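Putative pyrroline carboxylate reductase (Streptococcus pyogenes, PDB 2AHR) probably catalyses the NAD(P)H-dependent reduction of 1-pyrroline-5-carboxylate to L-proline, the last step of proline biosynthesis, and binds NADP in a Rossmann-type domain. Local coordinates at residues 107-112 with 130-135; 62-67 with 84-89; 123-128 with 151-156. All blocks are in the same frame, centred on the assembly; numbering follows the deposited sequence.

Contact 1. Residues 107-112 with 130-135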
loop_
_atom_site.group_PDB
_atom_site.type_symbol
_atom_site.label_atom_id
_atom_site.label_comp_id
_atom_site.label_asym_id
_atom_site.label_seq_id
_atom_site.Cartn_x
_atom_site.Cartn_y
_atom_site.Cartn_z
ATOM N N PRO E 107 16.454 -48.301 13.423
ATOM C CA PRO E 107 16.013 -47.237 14.322
ATOM C C PRO E 107 16.483 -45.903 13.743
ATOM O O PRO E 107 17.651 -45.759 13.406
ATOM C CB PRO E 107 16.743 -47.557 15.640
ATOM C CG PRO E 107 17.120 -49.047 15.518
ATOM C CD PRO E 107 17.437 -49.199 14.062
ATOM N N LEU E 108 15.565 -44.954 13.585
ATOM C CA LEU E 108 15.907 -43.656 12.999
ATOM C C LEU E 108 15.461 -42.525 13.903
ATOM O O LEU E 108 14.362 -42.565 14.505
ATOM C CB LEU E 108 15.299 -43.480 11.599
ATOM C CG LEU E 108 15.566 -44.544 10.517
ATOM C CD1 LEU E 108 14.547 -44.419 9.407
ATOM C CD2 LEU E 108 16.996 -44.476 9.964
ATOM N N LEU E 109 16.325 -41.521 13.997
ATOM C CA LEU E 109 16.054 -40.357 14.833
ATOM C C LEU E 109 16.191 -39.071 14.062
ATOM O O LEU E 109 17.009 -38.967 13.142
ATOM C CB LEU E 109 16.973 -40.324 16.062
ATOM C CG LEU E 109 16.831 -41.517 17.004
ATOM C CD1 LEU E 109 17.958 -42.518 16.747
ATOM C CD2 LEU E 109 16.790 -41.078 18.454
ATOM N N ARG E 110 15.372 -38.093 14.444
ATOM C CA ARG E 110 15.515 -36.739 13.936
ATOM C C ARG E 110 15.890 -35.752 15.040
ATOM O O ARG E 110 15.310 -35.775 16.134
ATOM C CB ARG E 110 14.212 -36.255 13.269
ATOM C CG ARG E 110 13.979 -36.749 11.865
ATOM C CD ARG E 110 12.696 -36.120 11.298
ATOM N NE ARG E 110 12.882 -34.730 10.868
ATOM C CZ ARG E 110 11.890 -33.939 10.457
ATOM N NH1 ARG E 110 10.635 -34.385 10.431
ATOM N NH2 ARG E 110 12.155 -32.702 10.067
ATOM N N ILE E 111 16.841 -34.875 14.718
ATOM C CA ILE E 111 17.145 -33.708 15.533
ATOM C C ILE E 111 16.955 -32.395 14.750
ATOM O O ILE E 111 17.075 -32.350 13.498
ATOM C CB ILE E 111 18.578 -33.769 16.152
ATOM C CG1 ILE E 111 19.652 -33.755 15.058
ATOM C CG2 ILE E 111 18.710 -34.972 17.108
ATOM C CD1 ILE E 111 21.119 -33.587 15.595
HETATM N N MSE E 112 16.614 -31.335 15.481
HETATM C CA MSE E 112 16.571 -29.996 14.900
HETATM C C MSE E 112 17.376 -29.073 15.786
HETATM O O MSE E 112 16.852 -28.556 16.759
HETATM C CB MSE E 112 15.135 -29.476 14.693
HETATM C CG MSE E 112 15.041 -28.116 13.914
HETATM SE SE MSE E 112 16.244 -27.891 12.541
HETATM C CE MSE E 112 15.619 -29.195 11.507
ATOM N N ALA E 130 9.397 -45.754 15.597
ATOM C CA ALA E 130 8.901 -46.809 16.470
ATOM C C ALA E 130 9.969 -47.885 16.797
ATOM O O ALA E 130 9.807 -48.652 17.754
ATOM C CB ALA E 130 7.647 -47.422 15.857
ATOM N N LEU E 131 11.064 -47.900 16.027
ATOM C CA LEU E 131 12.190 -48.824 16.249
ATOM C C LEU E 131 13.242 -48.365 17.274
ATOM O O LEU E 131 14.156 -49.132 17.624
ATOM C CB LEU E 131 12.885 -49.139 14.926
ATOM C CG LEU E 131 12.115 -50.098 14.017
ATOM C CD1 LEU E 131 12.801 -50.252 12.675
ATOM C CD2 LEU E 131 11.964 -51.433 14.727
ATOM N N VAL E 132 13.115 -47.116 17.738
ATOM C CA VAL E 132 14.022 -46.542 18.723
ATOM C C VAL E 132 13.589 -46.907 20.138
ATOM O O VAL E 132 12.466 -46.610 20.551
ATOM C CB VAL E 132 14.098 -44.992 18.577
ATOM C CG1 VAL E 132 14.874 -44.370 19.752
ATOM C CG2 VAL E 132 14.716 -44.606 17.235
ATOM N N SER E 133 14.480 -47.557 20.877
ATOM C CA SER E 133 14.221 -47.898 22.279
ATOM C C SER E 133 14.396 -46.700 23.234
ATOM O O SER E 133 14.990 -45.685 22.864
ATOM C CB SER E 133 15.137 -49.044 22.704
ATOM O OG SER E 133 16.498 -48.666 22.609
ATOM N N GLN E 134 13.874 -46.831 24.457
ATOM C CA GLN E 134 14.128 -45.880 25.551
ATOM C C GLN E 134 15.612 -45.620 25.745
ATOM O O GLN E 134 16.021 -44.478 25.921
ATOM C CB GLN E 134 13.589 -46.408 26.887
ATOM C CG GLN E 134 12.135 -46.851 26.879
ATOM C CD GLN E 134 11.163 -45.690 26.971
ATOM O OE1 GLN E 134 11.109 -44.837 26.082
ATOM N NE2 GLN E 134 10.377 -45.659 28.048
ATOM N N GLU E 135 16.402 -46.687 25.733
ATOM C CA GLU E 135 17.825 -46.596 26.008
ATOM C C GLU E 135 18.560 -45.864 24.895
ATOM O O GLU E 135 19.439 -45.046 25.158
ATOM C CB GLU E 135 18.415 -47.991 26.236
ATOM C CG GLU E 135 17.768 -48.740 27.403
ATOM C CD GLU E 135 18.608 -49.899 27.910
ATOM O OE1 GLU E 135 19.016 -50.751 27.090
ATOM O OE2 GLU E 135 18.851 -49.960 29.137
#

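Contact 2. Residues 62-67 with 84-89. With NAP (NADP nicotinamide-adenine-dinucleotide phosphate), chain S.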
loop_
_atom_site.group_PDB
_atom_site.type_symbol
_atom_site.label_atom_id
_atom_site.label_comp_id
_atom_site.label_asym_id
_atom_site.label_seq_id
_atom_site.Cartn_x
_atom_site.Cartn_y
_atom_site.Cartn_z
ATOM N N ASP E 62 28.982 -47.269 14.857
ATOM C CA ASP E 62 27.810 -47.747 15.636
ATOM C C ASP E 62 26.555 -46.895 15.463
ATOM O O ASP E 62 25.456 -47.301 15.853
ATOM C CB ASP E 62 28.120 -47.802 17.133
ATOM C CG ASP E 62 29.381 -48.567 17.438
ATOM O OD1 ASP E 62 29.316 -49.816 17.527
ATOM O OD2 ASP E 62 30.435 -47.914 17.594
ATOM N N LEU E 63 26.742 -45.705 14.903
ATOM C CA LEU E 63 25.697 -44.704 14.768
ATOM C C LEU E 63 26.139 -43.731 13.694
ATOM O O LEU E 63 27.288 -43.296 13.688
ATOM C CB LEU E 63 25.508 -43.978 16.098
ATOM C CG LEU E 63 24.397 -42.934 16.249
ATOM C CD1 LEU E 63 23.019 -43.572 16.366
ATOM C CD2 LEU E 63 24.671 -42.078 17.471
ATOM N N VAL E 64 25.235 -43.411 12.776
ATOM C CA VAL E 64 25.496 -42.420 11.729
ATOM C C VAL E 64 24.739 -41.112 12.003
ATOM O O VAL E 64 23.585 -41.122 12.458
ATOM C CB VAL E 64 25.113 -42.977 10.339
ATOM C CG1 VAL E 64 25.066 -41.875 9.280
ATOM C CG2 VAL E 64 26.082 -44.087 9.931
ATOM N N ILE E 65 25.397 -39.994 11.716
ATOM C CA ILE E 65 24.747 -38.698 11.739
ATOM C C ILE E 65 24.820 -38.104 10.335
ATOM O O ILE E 65 25.894 -38.021 9.735
ATOM C CB ILE E 65 25.367 -37.756 12.820
ATOM C CG1 ILE E 65 25.060 -38.291 14.227
ATOM C CG2 ILE E 65 24.852 -36.331 12.680
ATOM C CD1 ILE E 65 25.818 -37.589 15.344
ATOM N N LEU E 66 23.663 -37.704 9.814
ATOM C CA LEU E 66 23.586 -37.089 8.501
ATOM C C LEU E 66 23.633 -35.556 8.538
ATOM O O LEU E 66 22.713 -34.904 9.044
ATOM C CB LEU E 66 22.320 -37.558 7.771
ATOM C CG LEU E 66 22.230 -39.043 7.411
ATOM C CD1 LEU E 66 20.816 -39.384 6.908
ATOM C CD2 LEU E 66 23.280 -39.404 6.366
ATOM N N GLY E 67 24.685 -34.992 7.951
ATOM C CA GLY E 67 24.834 -33.541 7.841
ATOM C C GLY E 67 24.632 -32.935 6.455
ATOM O O GLY E 67 24.877 -31.738 6.250
ATOM N N GLN E 84 23.256 -49.520 11.067
ATOM C CA GLN E 84 23.165 -48.986 12.429
ATOM C C GLN E 84 22.097 -47.900 12.493
ATOM O O GLN E 84 21.636 -47.442 11.443
ATOM C CB GLN E 84 24.504 -48.389 12.848
ATOM C CG GLN E 84 24.957 -47.252 11.966
ATOM C CD GLN E 84 25.515 -47.744 10.655
ATOM O OE1 GLN E 84 24.873 -47.622 9.608
ATOM N NE2 GLN E 84 26.715 -48.318 10.703
ATOM N N PRO E 85 21.715 -47.467 13.720
ATOM C CA PRO E 85 20.767 -46.351 13.820
ATOM C C PRO E 85 21.323 -45.082 13.151
ATOM O O PRO E 85 22.538 -44.888 13.087
ATOM C CB PRO E 85 20.618 -46.151 15.335
ATOM C CG PRO E 85 20.997 -47.473 15.932
ATOM C CD PRO E 85 22.113 -47.961 15.054
ATOM N N ILE E 86 20.432 -44.249 12.624
ATOM C CA ILE E 86 20.831 -43.032 11.930
ATOM C C ILE E 86 20.105 -41.826 12.528
ATOM O O ILE E 86 18.915 -41.903 12.857
ATOM C CB ILE E 86 20.525 -43.132 10.411
ATOM C CG1 ILE E 86 21.249 -44.329 9.786
ATOM C CG2 ILE E 86 20.905 -41.855 9.668
ATOM C CD1 ILE E 86 20.551 -44.862 8.533
ATOM N N ILE E 87 20.842 -40.720 12.665
ATOM C CA ILE E 87 20.280 -39.435 13.062
ATOM C C ILE E 87 20.321 -38.480 11.882
ATOM O O ILE E 87 21.392 -38.216 11.317
ATOM C CB ILE E 87 21.055 -38.798 14.247
ATOM C CG1 ILE E 87 21.089 -39.739 15.465
ATOM C CG2 ILE E 87 20.462 -37.426 14.623
ATOM C CD1 ILE E 87 22.234 -39.425 16.451
ATOM N N SER E 88 19.151 -37.963 11.520
ATOM C CA SER E 88 19.043 -36.901 10.522
ATOM C C SER E 88 18.863 -35.554 11.194
ATOM O O SER E 88 18.053 -35.410 12.134
ATOM C CB SER E 88 17.872 -37.174 9.563
ATOM O OG SER E 88 17.601 -36.067 8.705
HETATM N N MSE E 89 19.606 -34.560 10.719
HETATM C CA MSE E 89 19.414 -33.176 11.208
HETATM C C MSE E 89 18.638 -32.285 10.210
HETATM O O MSE E 89 18.436 -31.088 10.442
HETATM C CB MSE E 89 20.746 -32.547 11.638
HETATM C CG MSE E 89 21.630 -31.984 10.523
HETATM SE SE MSE E 89 23.232 -31.282 11.106
HETATM C CE MSE E 89 23.843 -32.696 12.015
HETATM P PA NAP S . 25.840 -26.559 4.078
HETATM O O1A NAP S . 25.641 -26.200 2.647
HETATM O O2A NAP S . 26.631 -25.503 4.774
HETATM O O5B NAP S . 26.534 -28.008 4.265
HETATM C C5B NAP S . 26.242 -29.105 3.430
HETATM C C4B NAP S . 27.536 -29.892 3.234
HETATM O O4B NAP S . 27.298 -31.163 2.653
HETATM C C3B NAP S . 28.510 -29.140 2.330
HETATM O O3B NAP S . 29.695 -28.905 3.061
HETATM C C2B NAP S . 28.751 -30.055 1.139
HETATM O O2B NAP S . 30.110 -30.178 0.749
HETATM C C1B NAP S . 28.311 -31.406 1.687
HETATM N N9A NAP S . 27.929 -32.336 0.595
HETATM C C8A NAP S . 27.432 -32.019 -0.649
HETATM N N7A NAP S . 27.240 -33.170 -1.340
HETATM C C5A NAP S . 27.613 -34.217 -0.560
HETATM C C6A NAP S . 27.637 -35.595 -0.783
HETATM N N6A NAP S . 27.787 -36.025 -2.035
HETATM N N1A NAP S . 28.081 -36.424 0.228
HETATM C C2A NAP S . 28.520 -35.899 1.432
HETATM N N3A NAP S . 28.504 -34.534 1.635
HETATM C C4A NAP S . 28.056 -33.704 0.657
HETATM O O3 NAP S . 24.398 -26.817 4.773
HETATM P PN NAP S . 24.112 -26.649 6.360
HETATM O O1N NAP S . 23.646 -25.248 6.573
HETATM O O2N NAP S . 25.242 -27.165 7.180
HETATM O O5D NAP S . 22.841 -27.629 6.547
HETATM C C5D NAP S . 22.994 -29.027 6.653
HETATM C C4D NAP S . 21.753 -29.640 7.298
HETATM O O4D NAP S . 21.493 -29.074 8.568
HETATM C C3D NAP S . 20.509 -29.409 6.446
HETATM O O3D NAP S . 19.856 -30.648 6.309
HETATM C C2D NAP S . 19.640 -28.423 7.215
HETATM O O2D NAP S . 18.262 -28.722 7.023
HETATM C C1D NAP S . 20.148 -28.605 8.662
HETATM N N1N NAP S . 20.137 -27.401 9.533
HETATM C C2N NAP S . 20.912 -26.295 9.244
HETATM C C3N NAP S . 20.908 -25.189 10.099
HETATM C C7N NAP S . 21.832 -24.027 9.875
HETATM O O7N NAP S . 21.800 -22.995 10.834
HETATM N N7N NAP S . 22.647 -23.994 8.813
HETATM C C4N NAP S . 20.116 -25.209 11.253
HETATM C C5N NAP S . 19.346 -26.325 11.548
HETATM C C6N NAP S . 19.371 -27.416 10.676
HETATM P P2B NAP S . 30.931 -29.052 -0.073
HETATM O O1X NAP S . 32.259 -29.662 -0.490
HETATM O O2X NAP S . 30.155 -28.667 -1.312
HETATM O O3X NAP S . 31.170 -27.827 0.793
#

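Contact 3. Residues 123-128 with 151-156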
loop_
_atom_site.group_PDB
_atom_site.type_symbol
_atom_site.label_atom_id
_atom_site.label_comp_id
_atom_site.label_asym_id
_atom_site.label_seq_id
_atom_site.Cartn_x
_atom_site.Cartn_y
_atom_site.Cartn_z
ATOM N N SER E 123 19.314 -25.122 20.848
ATOM C CA SER E 123 18.011 -25.550 21.351
ATOM C C SER E 123 17.525 -26.606 20.363
ATOM O O SER E 123 17.026 -26.269 19.278
ATOM C CB SER E 123 17.035 -24.359 21.446
ATOM O OG SER E 123 17.615 -23.259 22.156
ATOM N N THR E 124 17.668 -27.876 20.739
ATOM C CA THR E 124 17.572 -29.001 19.813
ATOM C C THR E 124 16.362 -29.881 20.064
ATOM O O THR E 124 16.172 -30.391 21.173
ATOM C CB THR E 124 18.854 -29.877 19.885
ATOM O OG1 THR E 124 20.002 -29.052 19.644
ATOM C CG2 THR E 124 18.834 -31.003 18.842
ATOM N N ALA E 125 15.533 -30.063 19.033
ATOM C CA ALA E 125 14.441 -31.015 19.109
ATOM C C ALA E 125 14.985 -32.418 18.827
ATOM O O ALA E 125 15.941 -32.585 18.052
ATOM C CB ALA E 125 13.336 -30.661 18.118
ATOM N N LEU E 126 14.355 -33.415 19.450
ATOM C CA LEU E 126 14.735 -34.813 19.276
ATOM C C LEU E 126 13.492 -35.679 19.196
ATOM O O LEU E 126 12.598 -35.571 20.035
ATOM C CB LEU E 126 15.619 -35.297 20.439
ATOM C CG LEU E 126 15.886 -36.816 20.595
ATOM C CD1 LEU E 126 16.726 -37.356 19.433
ATOM C CD2 LEU E 126 16.568 -37.105 21.936
ATOM N N THR E 127 13.434 -36.540 18.189
ATOM C CA THR E 127 12.394 -37.562 18.142
ATOM C C THR E 127 12.889 -38.834 17.438
ATOM O O THR E 127 13.849 -38.788 16.671
ATOM C CB THR E 127 11.084 -37.007 17.517
ATOM O OG1 THR E 127 9.992 -37.847 17.897
ATOM C CG2 THR E 127 11.174 -36.916 15.989
ATOM N N GLY E 128 12.209 -39.957 17.683
ATOM C CA GLY E 128 12.568 -41.241 17.060
ATOM C C GLY E 128 11.411 -42.038 16.465
ATOM O O GLY E 128 10.242 -41.850 16.843
ATOM N N PHE E 151 14.868 -30.826 23.454
ATOM C CA PHE E 151 13.419 -30.799 23.601
ATOM C C PHE E 151 12.795 -32.076 23.040
ATOM O O PHE E 151 13.095 -32.479 21.911
ATOM C CB PHE E 151 12.816 -29.574 22.909
ATOM C CG PHE E 151 13.100 -28.262 23.606
ATOM C CD1 PHE E 151 12.149 -27.678 24.447
ATOM C CD2 PHE E 151 14.316 -27.604 23.407
ATOM C CE1 PHE E 151 12.404 -26.456 25.086
ATOM C CE2 PHE E 151 14.592 -26.389 24.043
ATOM C CZ PHE E 151 13.623 -25.808 24.874
ATOM N N ASP E 152 11.919 -32.691 23.839
ATOM C CA ASP E 152 11.158 -33.878 23.440
ATOM C C ASP E 152 9.936 -33.399 22.664
ATOM O O ASP E 152 8.925 -33.008 23.257
ATOM C CB ASP E 152 10.755 -34.672 24.699
ATOM C CG ASP E 152 9.814 -35.859 24.409
ATOM O OD1 ASP E 152 9.184 -36.352 25.382
ATOM O OD2 ASP E 152 9.684 -36.300 23.233
ATOM N N ILE E 153 10.042 -33.415 21.338
ATOM C CA ILE E 153 9.043 -32.795 20.452
ATOM C C ILE E 153 8.397 -33.881 19.570
ATOM O O ILE E 153 9.106 -34.733 19.040
ATOM C CB ILE E 153 9.750 -31.686 19.581
ATOM C CG1 ILE E 153 10.362 -30.582 20.471
ATOM C CG2 ILE E 153 8.851 -31.076 18.512
ATOM C CD1 ILE E 153 9.368 -29.761 21.290
ATOM N N SER E 154 7.068 -33.877 19.424
ATOM C CA SER E 154 6.413 -34.764 18.462
ATOM C C SER E 154 6.904 -34.434 17.066
ATOM O O SER E 154 7.130 -33.267 16.755
ATOM C CB SER E 154 4.909 -34.531 18.444
ATOM O OG SER E 154 4.327 -34.960 19.644
ATOM N N GLU E 155 6.999 -35.444 16.205
ATOM C CA GLU E 155 7.440 -35.209 14.835
ATOM C C GLU E 155 6.500 -34.294 14.079
ATOM O O GLU E 155 6.935 -33.591 13.169
ATOM C CB GLU E 155 7.652 -36.502 14.032
ATOM C CG GLU E 155 8.610 -36.246 12.867
ATOM C CD GLU E 155 8.682 -37.349 11.826
ATOM O OE1 GLU E 155 7.932 -38.350 11.884
ATOM O OE2 GLU E 155 9.512 -37.193 10.928
ATOM N N LYS E 156 5.224 -34.292 14.450
ATOM C CA LYS E 156 4.274 -33.454 13.753
ATOM C C LYS E 156 4.543 -31.966 14.014
ATOM O O LYS E 156 3.988 -31.119 13.319
ATOM C CB LYS E 156 2.827 -33.809 14.113
ATOM C CG LYS E 156 2.524 -33.747 15.599
ATOM C CD LYS E 156 1.007 -33.890 15.857
ATOM C CE LYS E 156 0.707 -34.091 17.332
ATOM N NZ LYS E 156 1.392 -33.052 18.132
HETATM O O HOH W 1 10.771 -37.240 21.221
HETATM O O HOH W 2 8.606 -37.465 19.949
#

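Contact 1. Residues 107-112 with 130-135
V132 and L109 cross obliquely, and the valine buries the most surface in the contact. Its two methyls divide the work. CG1, anti to the backbone N (chi1 171°), lies 4.0 Å from CD2 of L109, whereas CG2 of V132 sits 3.8 Å from CG of L109. CG2 of V132 also approaches the carbonyl O of L108 at 3.4 Å, so this one methyl covers a peptide oxygen as well as the leucine branch point. The same CG2 of V132 is also 3.9 Å from CB of P107. The proline ring is placed against the turn at L131: CB of P107 is 3.6 Å from the carbonyl O of L131, and 4.2 Å from CB of L131, which points toward 107-112. P107 and L109 then continue onto helix 134-145, touching L136 and V140, and S133 caps the start of that helix through OG to the N of L136. Between 107-112 and 130-135 no hydrogen bond is formed; N129, just outside, accepts from the N of L108 through OD1. The contact is therefore held chiefly by apolar surface, at the partly buried start of strand 108-112, beside the turn that leads into helix 134-145.

Contact 2. Residues 62-67 with 84-89
Selenomethionine M89 can be traced outward from the backbone just past strand 86-88. Its CB lies 4.0 Å from the carbonyl O of L66. CG, in the crowded position between the backbone N and the carbonyl carbon, comes to 3.4 Å from that same L66 O and also meets the cofactor, 3.5 Å from O4D of NADP. The chain runs straight through chi2, which leaves SE beside the same ribose oxygen, and then bends at chi3 (54°). That bend turns CE back over the sheet, 3.8 Å from CG2 of I65, which it crosses at about a right angle. One side chain thus spans from the nicotinamide ribose to the hydrophobic layer of I65 and I87.

Behind it, strands 63-66 and 86-88 run parallel, 16° apart. V64 N donates to P85 O, I87 N to V64 O at 2.8 Å, and L66 N to I87 O at 2.8 Å; all three are nearly straight, 168° or more at the hydrogen. I65 and I87 lie side by side on one face, with L63 CD2 reaching I87 CD1 at 3.7 Å and V140 of helix 134-145 touching I87. On the other face, shared by V64, I86 and L66, L66 packs on helices 73-77 and 95-102, I86 on V102 of the latter, and V64 on F82. The two strands belong to a beta-alpha-beta unit of the Rossmann fold. Regular backbone hydrogen bonding buried between apolar layers is consistent with a firm frame, at whose C-terminal ends G67 and M89 line the nicotinamide ribose.

Contact 3. Residues 123-128 with 151-156
F151 opens the second segment as a strand residue paired in parallel with A125. Its N donates to T124 O over 2.7 Å, in the carbonyl plane and nearly straight at 167°, and its own carbonyl O receives L126 N at 2.9 Å, a more bent bond of 144°. The ring, with CG anti to the carbonyl carbon (chi1 -71°), brings CE2 to 4.1 Å from CB of S123 and extends to I196 of the second subunit.

At D152 the strands begin to part. Its carboxylate extends with CG anti to the backbone N, and the gap is crossed by a water within hydrogen-bonding distance of both L126 O and D152 OD2, which with other acceptors nearby compete for its two protons. I153, already in the loop, packs its CG1 3.8 Å from CB of A125, and F158 of helix 158-185 touches both residues. The carbonyl O of I153 takes a bond from a second water, which is also hydrogen-bonded to T127 OG1 at 2.5 Å. E155, at the start of a 3-10 turn, crosses T127 at about a right angle, its CB 4.1 Å from CG2 of T127. Its extended chain takes OE2 to the N of L95 and, as a salt bridge, to NH1 of R110.

Two direct backbone hydrogen bonds giving way to water bridges mark the splaying end of a parallel pair. Joined through helix 134-145, strands 122-128 and 148-152 form a beta-alpha-beta unit at one margin of the mixed, Rossmann-type sheet.

How the contacts relate
All three contacts reach one mixed sheet. Contact 2 lies in its parallel part, contact 3 pairs the two strands at one margin, and strand 108-112 of contact 1 runs between them: backbone hydrogen bonds probably join L109 to I86 and S88 on one side, and R110 and M112 to T127 and A125 on the other. Contacts 2 and 3 do not touch each other. Contact 2 is buried and bordered by NADP, its pairing direct throughout; contact 3, also largely buried, relies partly on water. Contact 1 is partly exposed and without a hydrogen bond, chiefly apolar. Helix 134-145 is common to all: contact 1 holds its start, and its side chains pack on contacts 2 and 3.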